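Local coordinates for muconate lactonizing enzyme (Corynebacterium glutamicum, PDB 3I4K), which belongs to the enolase superfamily of two-domain enzymes and carries a magnesium ion in its barrel domain, at residues Val146-Glu157 and Arg183-Arg194. Sequence-based numbering, arbitrary orientation.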
# COMPACT_ATOMS: atom_id res chain seq x y z
N VAL A 146 22.06 21.10 -15.64
CA VAL A 146 22.18 22.51 -15.98
C VAL A 146 23.11 22.63 -17.19
O VAL A 146 24.25 22.17 -17.15
CB VAL A 146 22.72 23.34 -14.78
CG1 VAL A 146 24.01 22.73 -14.26
CG2 VAL A 146 22.93 24.79 -15.20
N LEU A 147 22.59 23.21 -18.27
CA LEU A 147 23.34 23.37 -19.52
C LEU A 147 23.08 24.73 -20.13
O LEU A 147 22.03 25.32 -19.92
CB LEU A 147 22.88 22.33 -20.56
CG LEU A 147 23.03 20.83 -20.34
CD1 LEU A 147 21.97 20.10 -21.15
CD2 LEU A 147 24.43 20.40 -20.74
N PRO A 148 24.05 25.24 -20.92
CA PRO A 148 23.87 26.55 -21.55
C PRO A 148 22.69 26.46 -22.52
O PRO A 148 22.39 25.38 -23.03
CB PRO A 148 25.21 26.76 -22.27
CG PRO A 148 26.18 26.00 -21.40
CD PRO A 148 25.42 24.73 -21.10
N LEU A 149 22.05 27.59 -22.79
CA LEU A 149 20.89 27.63 -23.68
C LEU A 149 21.01 26.85 -24.99
O LEU A 149 20.13 26.05 -25.33
CB LEU A 149 20.53 29.07 -24.02
CG LEU A 149 19.44 29.19 -25.09
CD1 LEU A 149 18.15 28.55 -24.60
CD2 LEU A 149 19.20 30.65 -25.44
N ASP A 150 22.09 27.10 -25.72
CA ASP A 150 22.32 26.46 -27.01
C ASP A 150 22.51 24.95 -26.89
O ASP A 150 21.98 24.18 -27.69
CB ASP A 150 23.55 27.08 -27.69
CG ASP A 150 23.39 28.57 -27.94
OD1 ASP A 150 23.07 29.32 -26.99
OD2 ASP A 150 23.59 29.00 -29.10
N VAL A 151 23.29 24.53 -25.89
CA VAL A 151 23.54 23.11 -25.67
C VAL A 151 22.23 22.39 -25.33
O VAL A 151 21.96 21.30 -25.83
CB VAL A 151 24.53 22.90 -24.51
CG1 VAL A 151 24.84 21.43 -24.34
CG2 VAL A 151 25.81 23.68 -24.77
N ALA A 152 21.42 23.02 -24.48
CA ALA A 152 20.14 22.44 -24.07
C ALA A 152 19.20 22.25 -25.26
O ALA A 152 18.69 21.14 -25.47
CB ALA A 152 19.49 23.33 -23.03
N VAL A 153 18.97 23.32 -26.01
CA VAL A 153 18.09 23.25 -27.17
C VAL A 153 18.58 22.18 -28.14
O VAL A 153 17.78 21.47 -28.76
CB VAL A 153 18.06 24.59 -27.94
CG1 VAL A 153 17.16 24.46 -29.15
CG2 VAL A 153 17.56 25.70 -27.02
N ALA A 154 19.89 22.06 -28.26
CA ALA A 154 20.49 21.07 -29.15
C ALA A 154 20.20 19.67 -28.65
O ALA A 154 19.82 18.78 -29.42
CB ALA A 154 22.00 21.30 -29.24
N GLU A 155 20.37 19.46 -27.34
CA GLU A 155 20.14 18.15 -26.74
C GLU A 155 18.67 17.73 -26.82
O GLU A 155 18.37 16.54 -26.94
CB GLU A 155 20.59 18.15 -25.28
CG GLU A 155 20.58 16.76 -24.68
CD GLU A 155 21.15 16.73 -23.29
OE1 GLU A 155 22.22 17.34 -23.07
OE2 GLU A 155 20.54 16.09 -22.41
N ILE A 156 17.77 18.70 -26.75
CA ILE A 156 16.35 18.39 -26.84
C ILE A 156 16.02 17.91 -28.26
O ILE A 156 15.39 16.87 -28.43
CB ILE A 156 15.47 19.63 -26.47
CG1 ILE A 156 15.61 19.92 -24.97
CG2 ILE A 156 14.01 19.37 -26.81
CD1 ILE A 156 14.75 21.07 -24.47
N GLU A 157 16.48 18.66 -29.26
CA GLU A 157 16.26 18.30 -30.68
C GLU A 157 16.75 16.88 -30.95
O GLU A 157 16.07 16.07 -31.57
CB GLU A 157 17.02 19.26 -31.60
CG GLU A 157 16.71 20.72 -31.39
CD GLU A 157 15.31 21.08 -31.81
OE1 GLU A 157 14.37 20.34 -31.46
OE2 GLU A 157 15.15 22.12 -32.49
N ARG A 183 17.57 31.84 -19.19
CA ARG A 183 18.05 30.65 -19.88
C ARG A 183 16.90 29.70 -20.18
O ARG A 183 16.73 29.24 -21.32
CB ARG A 183 19.09 29.94 -19.01
CG ARG A 183 19.65 28.66 -19.60
CD ARG A 183 20.66 28.03 -18.65
NE ARG A 183 20.05 27.54 -17.41
CZ ARG A 183 19.62 26.30 -17.23
NH1 ARG A 183 19.72 25.40 -18.20
NH2 ARG A 183 19.09 25.94 -16.06
N VAL A 184 16.10 29.40 -19.16
CA VAL A 184 14.97 28.48 -19.30
C VAL A 184 13.81 29.10 -20.10
O VAL A 184 13.22 28.43 -20.95
CB VAL A 184 14.46 28.02 -17.91
CG1 VAL A 184 13.18 27.21 -18.06
CG2 VAL A 184 15.53 27.17 -17.23
N ALA A 185 13.48 30.36 -19.82
CA ALA A 185 12.40 31.01 -20.54
C ALA A 185 12.70 30.99 -22.03
O ALA A 185 11.83 30.66 -22.85
CB ALA A 185 12.22 32.44 -20.05
N GLU A 186 13.93 31.35 -22.39
CA GLU A 186 14.36 31.40 -23.78
C GLU A 186 14.31 30.02 -24.42
O GLU A 186 13.93 29.88 -25.59
CB GLU A 186 15.78 31.98 -23.90
CG GLU A 186 15.82 33.51 -23.80
CD GLU A 186 17.25 34.08 -23.84
OE1 GLU A 186 18.03 33.68 -24.73
OE2 GLU A 186 17.57 34.94 -22.99
N LEU A 187 14.70 29.01 -23.67
CA LEU A 187 14.68 27.66 -24.19
C LEU A 187 13.24 27.23 -24.41
O LEU A 187 12.95 26.44 -25.31
CB LEU A 187 15.37 26.71 -23.21
CG LEU A 187 15.29 25.21 -23.50
CD1 LEU A 187 16.43 24.51 -22.79
CD2 LEU A 187 13.95 24.67 -23.03
N ALA A 188 12.34 27.76 -23.58
CA ALA A 188 10.92 27.43 -23.67
C ALA A 188 10.28 28.03 -24.91
O ALA A 188 9.36 27.46 -25.48
CB ALA A 188 10.19 27.92 -22.42
N ARG A 189 10.77 29.19 -25.33
CA ARG A 189 10.22 29.84 -26.51
C ARG A 189 10.62 29.10 -27.78
O ARG A 189 9.98 29.24 -28.81
CB ARG A 189 10.70 31.29 -26.59
CG ARG A 189 10.04 32.19 -25.57
CD ARG A 189 10.59 33.60 -25.60
NE ARG A 189 10.04 34.40 -24.51
CZ ARG A 189 10.10 34.06 -23.23
NH1 ARG A 189 10.68 32.93 -22.87
NH2 ARG A 189 9.58 34.86 -22.30
N GLU A 190 11.67 28.30 -27.68
CA GLU A 190 12.15 27.54 -28.83
C GLU A 190 11.77 26.07 -28.83
O GLU A 190 12.09 25.35 -29.76
CB GLU A 190 13.67 27.63 -28.93
CG GLU A 190 14.22 29.01 -29.18
CD GLU A 190 15.70 28.98 -29.48
OE1 GLU A 190 16.09 28.29 -30.44
OE2 GLU A 190 16.47 29.64 -28.75
N VAL A 191 11.08 25.62 -27.78
CA VAL A 191 10.72 24.21 -27.70
C VAL A 191 9.35 23.97 -27.09
O VAL A 191 8.70 22.96 -27.37
CB VAL A 191 11.79 23.44 -26.88
CG1 VAL A 191 11.47 21.96 -26.86
CG2 VAL A 191 13.17 23.66 -27.47
N GLY A 192 8.91 24.90 -26.24
CA GLY A 192 7.63 24.76 -25.57
C GLY A 192 6.41 24.48 -26.42
O GLY A 192 5.32 24.23 -25.89
N ASP A 193 6.56 24.52 -27.74
CA ASP A 193 5.42 24.26 -28.62
C ASP A 193 5.36 22.80 -29.03
O ASP A 193 4.30 22.29 -29.39
CB ASP A 193 5.53 25.13 -29.88
CG ASP A 193 5.72 26.59 -29.56
OD1 ASP A 193 4.81 27.19 -28.93
OD2 ASP A 193 6.78 27.15 -29.93
N ARG A 194 6.50 22.12 -28.96
CA ARG A 194 6.59 20.72 -29.36
C ARG A 194 6.58 19.73 -28.20
O ARG A 194 6.20 18.57 -28.38
CB ARG A 194 7.86 20.50 -30.19
CG ARG A 194 7.95 21.35 -31.45
CD ARG A 194 8.99 20.79 -32.43
NE ARG A 194 10.37 20.93 -31.97
CZ ARG A 194 11.00 22.10 -31.82
NH1 ARG A 194 10.37 23.23 -32.10
NH2 ARG A 194 12.26 22.13 -31.42
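Leu187 is a knob in the hole formed by Leu149, Ala152, Val153 and Ile156 of the facing helix. Its CD1 presses on Ala152 CB at 3.3 Å, tighter than usual for two carbons, while Leu149 CD1 lies 3.6 Å from Leu187 CB. Ile156 meets two side chains tip to tip, CD1 toward Leu187 CD2 and CG2 against Val191 CG1 (3.6 Å). Leu149, with CG anti to the backbone N (chi1 173°), sends CD2 across Glu186 to 3.3 Å from OE1. Arg183, bent at chi3, gives NH1 to Leu147 O (2.9 Å) in the carbonyl plane, on a lone pair but tilted from the guanidinium plane; Val146 CG2 covers one guanidinium face and Val184 CG2 part of the other. Arg183 NH2 also forms a salt bridge to Asp180 and a hydrogen bond to Lys171 O, which should limit rotation of the guanidinium. At the far end Arg194 NH2 forms a salt bridge from the syn side of Glu157 OE1 (2.8 Å), somewhat above the carboxylate plane, with carboxylate and guanidinium planes 31° apart. Helices 149-157 and 183-189, whose axes approach to 9.9 Å, 37° from parallel, are successive outer helices of the TIM-type barrel; strand 167-171 connects them, its Phe168 and Leu170 packing beneath Ile156 and Leu187.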